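Dihydropteroate synthase (PDB 6PZ2) catalyses the condensation of p-aminobenzoate with a dihydropterin pyrophosphate to give 7,8-dihydropteroate, a step of folate biosynthesis. Local coordinates at residues A[124-127]-A[128-132]; A[94-97]-A[98-101]; A[258-261]-A[262-266]; A[188-191]-A[192-196]; A[37-40]-A[41-44]. One frame throughout, in Å; residues are numbered along the deposited sequence.

Contact 1 of 5, residues A[124-127]-A[128-132]; sequences ASVI and GKYDA
The Y130 ring meets V126 at its edge. V126 O lies near the ring plane, 3.3 Å from Y130 CD2. V126 CG1 approaches the same ring atom at 4.1 Å. Y130 CG stands anti to its carbonyl carbon (chi1 -68°), which lays the ring back beside the preceding helical turn. Its OH lies close to E101 OE2 on helix 97-105, probably hydrogen-bonded to it, and K129 NZ forms a salt bridge with the same carboxylate. The helix 123-129 closes here in a Schellman motif. D131 has positive phi (58°) and two backbone bonds clasp it. The outer one runs from A132 N to I127 O at 2.8 Å and is nearly straight. The inner one runs from D131 N to G128 O at 3.0 Å. This reversal carries the chain from the helix into strand 133-137, within the beta-alpha-beta unit that begins with strand 110-113. I127 O also accepts a water at 3.0 Å. That water donates to A132 O as well, so it bridges the two ends of the turn. I127 CG2 and A132 CB pack at 4.2 Å, while V126, Y130 and A132 all touch L104.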
loop_
_atom_site.group_PDB
_atom_site.type_symbol
_atom_site.label_atom_id
_atom_site.label_comp_id
_atom_site.label_asym_id
_atom_site.label_seq_id
_atom_site.Cartn_x
_atom_site.Cartn_y
_atom_site.Cartn_z
ATOM N N ALA A 124 25.449 10.881 -22.268
ATOM C CA ALA A 124 24.827 10.052 -23.273
ATOM C C ALA A 124 25.870 9.197 -23.985
ATOM O O ALA A 124 25.588 8.012 -24.213
ATOM C CB ALA A 124 24.043 10.885 -24.260
ATOM N N SER A 125 27.034 9.751 -24.353
ATOM C CA SER A 125 27.975 8.931 -25.162
ATOM C C SER A 125 28.677 7.904 -24.269
ATOM O O SER A 125 28.976 6.784 -24.719
ATOM C CB SER A 125 28.955 9.748 -25.995
ATOM O OG SER A 125 29.614 10.725 -25.224
ATOM N N VAL A 126 28.855 8.233 -22.993
ATOM C CA VAL A 126 29.357 7.209 -22.048
ATOM C C VAL A 126 28.383 6.030 -21.986
ATOM O O VAL A 126 28.789 4.858 -22.069
ATOM C CB VAL A 126 29.622 7.775 -20.647
ATOM C CG1 VAL A 126 29.824 6.655 -19.631
ATOM C CG2 VAL A 126 30.816 8.717 -20.647
ATOM N N ILE A 127 27.084 6.320 -21.933
ATOM C CA ILE A 127 26.116 5.214 -21.794
ATOM C C ILE A 127 26.154 4.332 -23.041
ATOM O O ILE A 127 26.116 3.081 -22.948
ATOM C CB ILE A 127 24.705 5.746 -21.457
ATOM C CG1 ILE A 127 24.652 6.174 -19.985
ATOM C CG2 ILE A 127 23.631 4.712 -21.772
ATOM C CD1 ILE A 127 23.782 7.362 -19.741
ATOM N N GLY A 128 26.189 5.019 -24.191
ATOM C CA GLY A 128 26.263 4.346 -25.500
ATOM C C GLY A 128 27.523 3.502 -25.615
ATOM O O GLY A 128 27.467 2.317 -25.967
ATOM N N LYS A 129 28.636 4.133 -25.258
ATOM C CA LYS A 129 29.958 3.521 -25.317
ATOM C C LYS A 129 30.001 2.191 -24.553
ATOM O O LYS A 129 30.650 1.279 -25.032
ATOM C CB LYS A 129 30.968 4.509 -24.740
ATOM C CG LYS A 129 32.397 4.026 -24.530
ATOM C CD LYS A 129 33.243 5.237 -24.112
ATOM C CE LYS A 129 34.732 4.995 -24.012
ATOM N NZ LYS A 129 35.429 6.264 -23.683
ATOM N N TYR A 130 29.358 2.080 -23.377
ATOM C CA TYR A 130 29.472 0.852 -22.612
ATOM C C TYR A 130 28.230 -0.008 -22.830
ATOM O O TYR A 130 28.100 -1.053 -22.218
ATOM C CB TYR A 130 29.772 1.135 -21.136
ATOM C CG TYR A 130 31.148 1.708 -20.924
ATOM C CD1 TYR A 130 32.269 0.900 -20.811
ATOM C CD2 TYR A 130 31.331 3.078 -20.914
ATOM C CE1 TYR A 130 33.535 1.442 -20.648
ATOM C CE2 TYR A 130 32.585 3.641 -20.766
ATOM C CZ TYR A 130 33.693 2.821 -20.663
ATOM O OH TYR A 130 34.915 3.417 -20.557
ATOM N N ASP A 131 27.306 0.434 -23.668
ATOM C CA ASP A 131 26.075 -0.306 -23.831
ATOM C C ASP A 131 25.363 -0.435 -22.490
ATOM O O ASP A 131 24.853 -1.495 -22.144
ATOM C CB ASP A 131 26.335 -1.727 -24.325
ATOM C CG ASP A 131 26.239 -1.792 -25.831
ATOM O OD1 ASP A 131 25.098 -1.702 -26.371
ATOM O OD2 ASP A 131 27.310 -1.865 -26.428
ATOM N N ALA A 132 25.343 0.643 -21.732
ATOM C CA ALA A 132 24.771 0.544 -20.391
ATOM C C ALA A 132 23.245 0.727 -20.448
ATOM O O ALA A 132 22.673 1.281 -21.402
ATOM C CB ALA A 132 25.394 1.607 -19.534
HETATM O O HOH W 1 23.480 1.844 -23.821
#

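Contact 2 of 5, residues A[94-97]-A[98-101]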
loop_
_atom_site.group_PDB
_atom_site.type_symbol
_atom_site.label_atom_id
_atom_site.label_comp_id
_atom_site.label_asym_id
_atom_site.label_seq_id
_atom_site.Cartn_x
_atom_site.Cartn_y
_atom_site.Cartn_z
ATOM N N THR A 94 24.635 8.691 -10.384
ATOM C CA THR A 94 25.487 9.863 -10.620
ATOM C C THR A 94 24.951 10.605 -11.849
ATOM O O THR A 94 24.456 9.953 -12.766
ATOM C CB THR A 94 26.948 9.460 -10.884
ATOM O OG1 THR A 94 27.738 10.644 -10.957
ATOM C CG2 THR A 94 27.130 8.701 -12.179
ATOM N N TYR A 95 25.090 11.929 -11.878
ATOM C CA TYR A 95 24.837 12.671 -13.088
ATOM C C TYR A 95 26.154 13.065 -13.766
ATOM O O TYR A 95 26.127 13.810 -14.754
ATOM C CB TYR A 95 24.039 13.945 -12.803
ATOM C CG TYR A 95 24.604 14.834 -11.728
ATOM C CD1 TYR A 95 25.480 15.866 -12.022
ATOM C CD2 TYR A 95 24.200 14.678 -10.417
ATOM C CE1 TYR A 95 25.945 16.722 -11.037
ATOM C CE2 TYR A 95 24.676 15.504 -9.412
ATOM C CZ TYR A 95 25.560 16.521 -9.722
ATOM O OH TYR A 95 26.026 17.314 -8.711
ATOM N N LYS A 96 27.292 12.583 -13.265
ATOM C CA LYS A 96 28.584 12.941 -13.870
ATOM C C LYS A 96 29.090 11.798 -14.756
ATOM O O LYS A 96 29.220 10.656 -14.331
ATOM C CB LYS A 96 29.588 13.296 -12.778
ATOM C CG LYS A 96 29.081 14.357 -11.810
ATOM C CD LYS A 96 30.119 14.799 -10.823
ATOM C CE LYS A 96 29.565 15.684 -9.727
ATOM N NZ LYS A 96 28.684 14.952 -8.786
ATOM N N ALA A 97 29.415 12.157 -15.993
ATOM C CA ALA A 97 29.811 11.211 -17.027
ATOM C C ALA A 97 31.119 10.502 -16.658
ATOM O O ALA A 97 31.266 9.306 -16.919
ATOM C CB ALA A 97 29.920 11.945 -18.342
ATOM N N ASP A 98 32.046 11.198 -16.015
ATOM C CA ASP A 98 33.348 10.575 -15.643
ATOM C C ASP A 98 33.175 9.563 -14.507
ATOM O O ASP A 98 33.835 8.509 -14.512
ATOM C CB ASP A 98 34.447 11.572 -15.261
ATOM C CG ASP A 98 34.040 12.729 -14.364
ATOM O OD1 ASP A 98 34.946 13.447 -13.975
ATOM O OD2 ASP A 98 32.836 12.936 -14.071
ATOM N N VAL A 99 32.271 9.864 -13.580
ATOM C CA VAL A 99 31.946 8.909 -12.535
ATOM C C VAL A 99 31.306 7.671 -13.171
ATOM O O VAL A 99 31.683 6.523 -12.876
ATOM C CB VAL A 99 31.011 9.541 -11.494
ATOM C CG1 VAL A 99 30.570 8.512 -10.478
ATOM C CG2 VAL A 99 31.646 10.745 -10.813
ATOM N N ALA A 100 30.323 7.916 -14.021
ATOM C CA ALA A 100 29.622 6.815 -14.684
ATOM C C ALA A 100 30.584 5.905 -15.452
ATOM O O ALA A 100 30.470 4.656 -15.446
ATOM C CB ALA A 100 28.590 7.376 -15.631
ATOM N N GLU A 101 31.469 6.563 -16.187
ATOM C CA GLU A 101 32.469 5.847 -16.980
ATOM C C GLU A 101 33.285 4.874 -16.125
ATOM O O GLU A 101 33.414 3.695 -16.498
ATOM C CB GLU A 101 33.454 6.798 -17.659
ATOM C CG GLU A 101 34.497 6.028 -18.452
ATOM C CD GLU A 101 34.791 6.597 -19.823
ATOM O OE1 GLU A 101 34.855 7.852 -19.957
ATOM O OE2 GLU A 101 34.926 5.784 -20.745
#
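With chi1 near 180° on both residues (T94 -174°, V99 175°), T94 OG1 comes 3.5 Å from V99 CB. OG1 of T94 and CG1 of V99 each lie opposite the backbone N of their own residue. T94 CB touches V99 CG1 at 3.8 Å. T94 CG2 also touches V99 CG1 and reaches A100 CB at 4.0 Å. OG1 accepts K96 N at 3.0 Å, which makes an ST turn. It is hydrogen-bonded to E71 as well. This loop follows strand 90-93 of the TIM barrel and leads into helix 97-105, with K96 at the N-cap position. The first helical bond runs from A100 N to K96 O at 3.0 Å. E101 N to A97 O follows one residue on. K96 CB lies 3.8 Å from V99 CG2 and 3.5 Å from D98 OD2. The lysine chain then leads away, and NZ forms salt bridges with E71 and E57. D98 OD2 takes a weak bond from V99 N, while OD1 is hydrogen-bonded to S68. A97 N, the first amide of the helix, is bonded to D120.

Contact 3 of 5, residues A[258-261]-A[262-266]; sequences ARMT and DAIYR. With SO4 (sulfate ion), chain H.
T261 and Y265 sit one turn apart and slant across each other. The methyl T261 CG2 approaches Y265 CD2 at 3.8 Å, while T261 OG1 turns back to A257 O. I264 CG2 covers one face of the Y265 ring, off centre toward its rim. The other branch of I264 ends in CD1, which meets M260 CE at 4.2 Å. M260 CG is anti to the backbone N (chi1 -170°), but the chain bends at chi2, and this brings the methyl end toward I264.

The polar side is built by D262 and R266. R266 NE donates to D262 OD1 at 2.8 Å, a salt bridge that is fairly straight (160°). The carboxylate is met from above its plane, yet the oxygen lies in the plane of the guanidinium. R266 N also bonds D262 O, so the backbone and the side chain of D262 both hold the residue that leaves the helix. T12 OG1 is a further partner of D262 OD1 and R266 NH1.

R259 points elsewhere, its chain extended from CG to NE. Its guanidinium presents an edge to a sulfate, probably from the crystallisation liquor. NH2 bonds sulfate O3 at 3.1 Å, and NH1 makes a weak bond to O1.

M260, A263, I264 and Y265 pack against G230, V219 and L237 of the second subunit. This is the end of helix 251-265, the last helix of the barrel. Within the chain, A258, T261, D262 and Y265 pack on helix 228-240, and T12 lies just before strand 13-19, the first strand.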
loop_
_atom_site.group_PDB
_atom_site.type_symbol
_atom_site.label_atom_id
_atom_site.label_comp_id
_atom_site.label_asym_id
_atom_site.label_seq_id
_atom_site.Cartn_x
_atom_site.Cartn_y
_atom_site.Cartn_z
ATOM N N ALA A 258 4.585 -5.190 -3.043
ATOM C CA ALA A 258 4.670 -5.288 -4.482
ATOM C C ALA A 258 4.178 -6.666 -4.942
ATOM O O ALA A 258 3.542 -6.769 -5.966
ATOM C CB ALA A 258 6.102 -5.075 -4.931
ATOM N N ARG A 259 4.500 -7.715 -4.212
ATOM C CA ARG A 259 4.025 -9.064 -4.618
ATOM C C ARG A 259 2.499 -9.147 -4.524
ATOM O O ARG A 259 1.874 -9.711 -5.393
ATOM C CB ARG A 259 4.661 -10.120 -3.720
ATOM C CG ARG A 259 6.132 -10.316 -4.043
ATOM C CD ARG A 259 6.726 -11.464 -3.267
ATOM N NE ARG A 259 8.093 -11.711 -3.668
ATOM C CZ ARG A 259 8.928 -12.518 -3.019
ATOM N NH1 ARG A 259 10.147 -12.715 -3.491
ATOM N NH2 ARG A 259 8.535 -13.150 -1.923
ATOM N N MET A 260 1.911 -8.474 -3.529
ATOM C CA MET A 260 0.484 -8.517 -3.351
ATOM C C MET A 260 -0.142 -7.761 -4.517
ATOM O O MET A 260 -1.058 -8.249 -5.153
ATOM C CB MET A 260 0.054 -7.936 -1.995
ATOM C CG MET A 260 -1.416 -8.194 -1.666
ATOM S SD MET A 260 -1.771 -9.990 -1.548
ATOM C CE MET A 260 -3.384 -10.071 -2.315
ATOM N N THR A 261 0.432 -6.611 -4.856
ATOM C CA THR A 261 -0.089 -5.840 -5.959
ATOM C C THR A 261 0.123 -6.579 -7.288
ATOM O O THR A 261 -0.757 -6.581 -8.162
ATOM C CB THR A 261 0.559 -4.447 -5.974
ATOM O OG1 THR A 261 0.578 -3.888 -4.656
ATOM C CG2 THR A 261 -0.154 -3.538 -6.935
ATOM N N ASP A 262 1.290 -7.195 -7.452
ATOM C CA ASP A 262 1.566 -7.941 -8.698
ATOM C C ASP A 262 0.494 -9.028 -8.861
ATOM O O ASP A 262 0.002 -9.236 -9.964
ATOM C CB ASP A 262 2.949 -8.621 -8.724
ATOM C CG ASP A 262 4.139 -7.677 -8.819
ATOM O OD1 ASP A 262 3.928 -6.496 -9.228
ATOM O OD2 ASP A 262 5.258 -8.112 -8.437
ATOM N N ALA A 263 0.136 -9.716 -7.774
ATOM C CA ALA A 263 -0.832 -10.844 -7.877
ATOM C C ALA A 263 -2.207 -10.332 -8.319
ATOM O O ALA A 263 -2.917 -11.014 -9.026
ATOM C CB ALA A 263 -0.910 -11.571 -6.562
ATOM N N ILE A 264 -2.551 -9.088 -8.000
ATOM C CA ILE A 264 -3.850 -8.543 -8.395
ATOM C C ILE A 264 -3.831 -8.018 -9.843
ATOM O O ILE A 264 -4.812 -8.181 -10.549
ATOM C CB ILE A 264 -4.272 -7.445 -7.393
ATOM C CG1 ILE A 264 -4.450 -8.001 -5.978
ATOM C CG2 ILE A 264 -5.515 -6.698 -7.859
ATOM C CD1 ILE A 264 -4.514 -6.924 -4.907
ATOM N N TYR A 265 -2.782 -7.346 -10.316
ATOM C CA TYR A 265 -2.846 -6.688 -11.628
ATOM C C TYR A 265 -1.985 -7.337 -12.715
ATOM O O TYR A 265 -2.141 -6.989 -13.862
ATOM C CB TYR A 265 -2.375 -5.240 -11.525
ATOM C CG TYR A 265 -3.329 -4.457 -10.673
ATOM C CD1 TYR A 265 -4.566 -4.081 -11.167
ATOM C CD2 TYR A 265 -3.064 -4.255 -9.338
ATOM C CE1 TYR A 265 -5.495 -3.434 -10.368
ATOM C CE2 TYR A 265 -3.987 -3.627 -8.523
ATOM C CZ TYR A 265 -5.204 -3.213 -9.037
ATOM O OH TYR A 265 -6.082 -2.545 -8.243
ATOM N N ARG A 266 -0.999 -8.142 -12.397
ATOM C CA ARG A 266 -0.109 -8.634 -13.450
ATOM C C ARG A 266 -0.626 -10.020 -13.836
ATOM O O ARG A 266 -1.113 -10.735 -12.965
ATOM C CB ARG A 266 1.353 -8.658 -12.989
ATOM C CG ARG A 266 1.990 -7.277 -12.918
ATOM C CD ARG A 266 3.473 -7.335 -12.614
ATOM N NE ARG A 266 3.984 -6.094 -12.038
ATOM C CZ ARG A 266 4.425 -5.075 -12.760
ATOM N NH1 ARG A 266 5.115 -4.083 -12.200
ATOM N NH2 ARG A 266 4.156 -5.093 -14.055
HETATM S S SO4 H . 11.279 -15.789 -1.344
HETATM O O1 SO4 H . 11.631 -15.692 -2.783
HETATM O O2 SO4 H . 11.742 -14.596 -0.567
HETATM O O3 SO4 H . 9.804 -15.914 -1.303
HETATM O O4 SO4 H . 11.876 -17.016 -0.746
#

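Contact 4 of 5, residues A[188-191]-A[192-196]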
loop_
_atom_site.group_PDB
_atom_site.type_symbol
_atom_site.label_atom_id
_atom_site.label_comp_id
_atom_site.label_asym_id
_atom_site.label_seq_id
_atom_site.Cartn_x
_atom_site.Cartn_y
_atom_site.Cartn_z
ATOM N N GLN A 188 2.345 19.355 -6.919
ATOM C CA GLN A 188 2.776 18.859 -8.211
ATOM C C GLN A 188 3.189 17.392 -8.043
ATOM O O GLN A 188 2.926 16.574 -8.922
ATOM C CB GLN A 188 3.924 19.706 -8.759
ATOM C CG GLN A 188 3.499 21.134 -9.086
ATOM C CD GLN A 188 4.640 22.119 -9.209
ATOM O OE1 GLN A 188 5.684 21.985 -8.581
ATOM N NE2 GLN A 188 4.441 23.137 -10.027
ATOM N N ASN A 189 3.836 17.094 -6.925
ATOM C CA ASN A 189 4.243 15.711 -6.657
ATOM C C ASN A 189 3.008 14.804 -6.575
ATOM O O ASN A 189 2.975 13.699 -7.179
ATOM C CB ASN A 189 5.062 15.629 -5.372
ATOM C CG ASN A 189 6.488 16.098 -5.556
ATOM O OD1 ASN A 189 7.115 15.741 -6.547
ATOM N ND2 ASN A 189 6.982 16.904 -4.629
ATOM N N ILE A 190 1.995 15.285 -5.845
ATOM C CA ILE A 190 0.686 14.588 -5.718
ATOM C C ILE A 190 0.063 14.366 -7.099
ATOM O O ILE A 190 -0.397 13.258 -7.496
ATOM C CB ILE A 190 -0.240 15.359 -4.758
ATOM C CG1 ILE A 190 0.256 15.253 -3.318
ATOM C CG2 ILE A 190 -1.699 14.933 -4.881
ATOM C CD1 ILE A 190 0.354 13.852 -2.790
ATOM N N GLU A 191 0.105 15.423 -7.883
ATOM C CA GLU A 191 -0.516 15.359 -9.182
ATOM C C GLU A 191 0.178 14.337 -10.084
ATOM O O GLU A 191 -0.474 13.581 -10.831
ATOM C CB GLU A 191 -0.469 16.734 -9.846
ATOM C CG GLU A 191 -1.009 16.642 -11.261
ATOM C CD GLU A 191 -1.445 17.928 -11.925
ATOM O OE1 GLU A 191 -1.147 19.012 -11.369
ATOM O OE2 GLU A 191 -2.018 17.817 -13.034
ATOM N N VAL A 192 1.507 14.356 -10.057
ATOM C CA VAL A 192 2.293 13.399 -10.859
ATOM C C VAL A 192 1.999 11.951 -10.419
ATOM O O VAL A 192 1.881 11.059 -11.257
ATOM C CB VAL A 192 3.790 13.749 -10.744
ATOM C CG1 VAL A 192 4.669 12.631 -11.272
ATOM C CG2 VAL A 192 4.130 15.069 -11.431
ATOM N N LEU A 193 1.933 11.694 -9.122
ATOM C CA LEU A 193 1.598 10.370 -8.597
ATOM C C LEU A 193 0.202 9.957 -9.068
ATOM O O LEU A 193 0.024 8.828 -9.557
ATOM C CB LEU A 193 1.692 10.411 -7.071
ATOM C CG LEU A 193 3.100 10.456 -6.488
ATOM C CD1 LEU A 193 3.060 10.645 -4.983
ATOM C CD2 LEU A 193 3.877 9.191 -6.830
ATOM N N ARG A 194 -0.750 10.890 -8.992
ATOM C CA ARG A 194 -2.138 10.642 -9.414
ATOM C C ARG A 194 -2.168 10.294 -10.910
ATOM O O ARG A 194 -2.911 9.421 -11.323
ATOM C CB ARG A 194 -2.995 11.871 -9.072
ATOM C CG ARG A 194 -4.506 11.663 -9.039
ATOM C CD ARG A 194 -5.269 12.983 -9.054
ATOM N NE ARG A 194 -4.829 13.959 -8.061
ATOM C CZ ARG A 194 -4.436 15.201 -8.327
ATOM N NH1 ARG A 194 -4.052 15.995 -7.338
ATOM N NH2 ARG A 194 -4.451 15.647 -9.572
ATOM N N ARG A 195 -1.354 10.970 -11.729
ATOM C CA ARG A 195 -1.464 10.841 -13.199
ATOM C C ARG A 195 -0.368 9.933 -13.782
ATOM O O ARG A 195 -0.225 9.826 -14.989
ATOM C CB ARG A 195 -1.444 12.241 -13.821
ATOM C CG ARG A 195 -2.601 13.122 -13.351
ATOM C CD ARG A 195 -2.502 14.556 -13.869
ATOM N NE ARG A 195 -2.534 14.561 -15.322
ATOM C CZ ARG A 195 -2.227 15.612 -16.056
ATOM N NH1 ARG A 195 -1.979 16.752 -15.437
ATOM N NH2 ARG A 195 -2.091 15.480 -17.365
ATOM N N LEU A 196 0.353 9.228 -12.928
ATOM C CA LEU A 196 1.572 8.541 -13.301
ATOM C C LEU A 196 1.301 7.610 -14.475
ATOM O O LEU A 196 2.196 7.441 -15.298
ATOM C CB LEU A 196 2.134 7.784 -12.091
ATOM C CG LEU A 196 3.535 7.200 -12.242
ATOM C CD1 LEU A 196 4.549 8.304 -12.515
ATOM C CD2 LEU A 196 3.938 6.428 -10.992
#
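E191 and R195 run side by side and pair at their ends. R195 NH1 donates to E191 OE2 at 2.6 Å in a salt bridge. OE2 is met on its anti side, somewhat out of the carboxylate plane, while the oxygen lies in the guanidinium plane. NH1 has a second acceptor in D148, and NE pairs with E198. Three carboxylates thus pair with this one guanidinium, and together they would fix its rotation. E191 CG is anti to the backbone N (chi1 175°) and the rest of the chain is extended, which carries OE2 toward the next turn.

The main-chain bonds of helix 186-195, one of the outer helices of the TIM barrel, are regular up to R194. V192 N bonds Q188 O, L193 N bonds N189 O, and R194 N bonds I190 O at 2.8 Å. The bond from R195 N to E191 O is more bent, at 138°.

The side chains of Q188 and N189 bond main-chain atoms of residues before the helix. Q188 OE1 takes D185 N, and its NE2 gives to T143 O. N189 OD1 takes G181 N; its side chain lies about 6 Å from the bound pteroic acid at nearest atoms. R194 has two conformers, so its place is less certain; in one, E191 CA lies over a guanidinium face, toward the rim, and NE bonds I264 O of the second subunit.

Contact 5 of 5, residues A[37-40]-A[41-44]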
loop_
_atom_site.group_PDB
_atom_site.type_symbol
_atom_site.label_atom_id
_atom_site.label_comp_id
_atom_site.label_asym_id
_atom_site.label_seq_id
_atom_site.Cartn_x
_atom_site.Cartn_y
_atom_site.Cartn_z
ATOM N N ALA A 37 29.050 -0.675 4.550
ATOM C CA ALA A 37 28.301 -0.490 3.316
ATOM C C ALA A 37 28.016 -1.852 2.674
ATOM O O ALA A 37 26.885 -2.091 2.247
ATOM C CB ALA A 37 29.011 0.447 2.372
ATOM N N ILE A 38 29.003 -2.736 2.648
ATOM C CA ILE A 38 28.832 -4.046 1.985
ATOM C C ILE A 38 27.848 -4.918 2.778
ATOM O O ILE A 38 27.101 -5.713 2.189
ATOM C CB ILE A 38 30.199 -4.754 1.814
ATOM C CG1 ILE A 38 31.148 -3.938 0.935
ATOM C CG2 ILE A 38 30.052 -6.177 1.276
ATOM C CD1 ILE A 38 30.681 -3.776 -0.506
ATOM N N GLN A 39 27.893 -4.835 4.106
ATOM C CA GLN A 39 26.951 -5.593 4.943
ATOM C C GLN A 39 25.526 -5.104 4.654
ATOM O O GLN A 39 24.626 -5.941 4.413
ATOM C CB GLN A 39 27.301 -5.538 6.438
ATOM C CG GLN A 39 26.499 -6.534 7.287
ATOM C CD GLN A 39 26.519 -7.936 6.717
ATOM O OE1 GLN A 39 27.579 -8.517 6.514
ATOM N NE2 GLN A 39 25.358 -8.483 6.385
ATOM N N HIS A 40 25.352 -3.780 4.556
ATOM C CA HIS A 40 24.053 -3.214 4.210
ATOM C C HIS A 40 23.561 -3.750 2.866
ATOM O O HIS A 40 22.366 -4.088 2.734
ATOM C CB HIS A 40 24.062 -1.679 4.278
ATOM C CG HIS A 40 22.699 -1.086 4.138
ATOM N ND1 HIS A 40 21.557 -1.743 4.560
ATOM C CD2 HIS A 40 22.278 0.092 3.629
ATOM C CE1 HIS A 40 20.500 -1.000 4.314
ATOM N NE2 HIS A 40 20.918 0.128 3.738
ATOM N N ALA A 41 24.458 -3.887 1.885
ATOM C CA ALA A 41 24.029 -4.399 0.587
ATOM C C ALA A 41 23.683 -5.886 0.675
ATOM O O ALA A 41 22.745 -6.356 0.019
ATOM C CB ALA A 41 25.104 -4.184 -0.440
ATOM N N LYS A 42 24.463 -6.633 1.437
ATOM C CA LYS A 42 24.137 -8.072 1.625
ATOM C C LYS A 42 22.741 -8.222 2.254
ATOM O O LYS A 42 21.952 -9.049 1.799
ATOM C CB LYS A 42 25.186 -8.766 2.495
ATOM C CG LYS A 42 26.436 -9.182 1.730
ATOM C CD LYS A 42 27.654 -9.461 2.605
ATOM C CE LYS A 42 28.711 -10.277 1.892
ATOM N NZ LYS A 42 30.054 -9.969 2.425
ATOM N N ASP A 43 22.438 -7.379 3.241
ATOM C CA ASP A 43 21.125 -7.357 3.895
ATOM C C ASP A 43 20.019 -7.058 2.878
ATOM O O ASP A 43 19.018 -7.803 2.844
ATOM C CB ASP A 43 21.103 -6.339 5.036
ATOM C CG ASP A 43 22.027 -6.752 6.163
ATOM O OD1 ASP A 43 22.471 -7.931 6.171
ATOM O OD2 ASP A 43 22.340 -5.885 6.988
ATOM N N MET A 44 20.229 -6.078 1.984
ATOM C CA MET A 44 19.149 -5.717 1.071
ATOM C C MET A 44 18.905 -6.849 0.073
ATOM O O MET A 44 17.763 -7.100 -0.346
ATOM C CB MET A 44 19.435 -4.397 0.347
ATOM C CG MET A 44 19.350 -3.218 1.296
ATOM S SD MET A 44 19.506 -1.631 0.429
ATOM C CE MET A 44 21.219 -1.719 -0.073
#
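Q39 and H40 reach one turn forward to D43 and M44 on helix 33-46. This helix links strands 13-19 and 51-55 in a beta-alpha-beta unit of the TIM barrel.

Hydrogen bonds come first. The backbone forms the usual helical series, from A41 N to A37 O through to M44 N to H40 O. One side-chain bond is added on the outer surface: Q39 NE2 donates to D43 OD1 at 2.9 Å. The Q39 chain leaves the backbone with CG anti to N (chi1 -169°) and then bends at chi2, so the amide turns along the helix toward D43. The carboxylate oxygen lies close to the amide plane of Q39, but the donor stands above the carboxylate plane. The two flat groups are turned 48° from each other.

Charged and apolar contacts share the K42 side. Its chain is extended and crosses Q39 at about a right angle. K42 NZ lies 4.0 Å from I38 CG2 and forms a salt bridge with E85. I38 and A41 themselves pack on L82 of helix 68-85. Elsewhere a sulfate, probably from the crystallisation liquor, is about 3 Å from the H40 side chain at nearest atoms.

The third kind is aromatic. M44 lies over one face of the H40 imidazole and makes both a Met-aromatic and a CH-pi contact. The sulfur M44 SD is 4.3 Å from the H40 ring centroid and sits off the normal. The bend at chi3 of M44 swings the methyl inward, so that CE stands over the middle of the ring, 12° off its normal.

Along the chain the order is contact 5, 2, 1, 4, 3. Each lies on a different helix around the parallel barrel sheet, though contact 2 also takes in the loop before its helix. Contacts 1 and 2 are neighbours, with centres about 11 Å apart, and they touch between helices 123-129 and 97-105. Contact 5 is about 23 Å from contact 2, centre to centre, and does not touch it. Contacts 4 and 3 lie about 21 Å apart between centres, and both touch the second subunit. The helices of contacts 3 and 4 thus contribute to the dimer interface. Contact 2 lies opposite contacts 3 and 4 about the chain's centre.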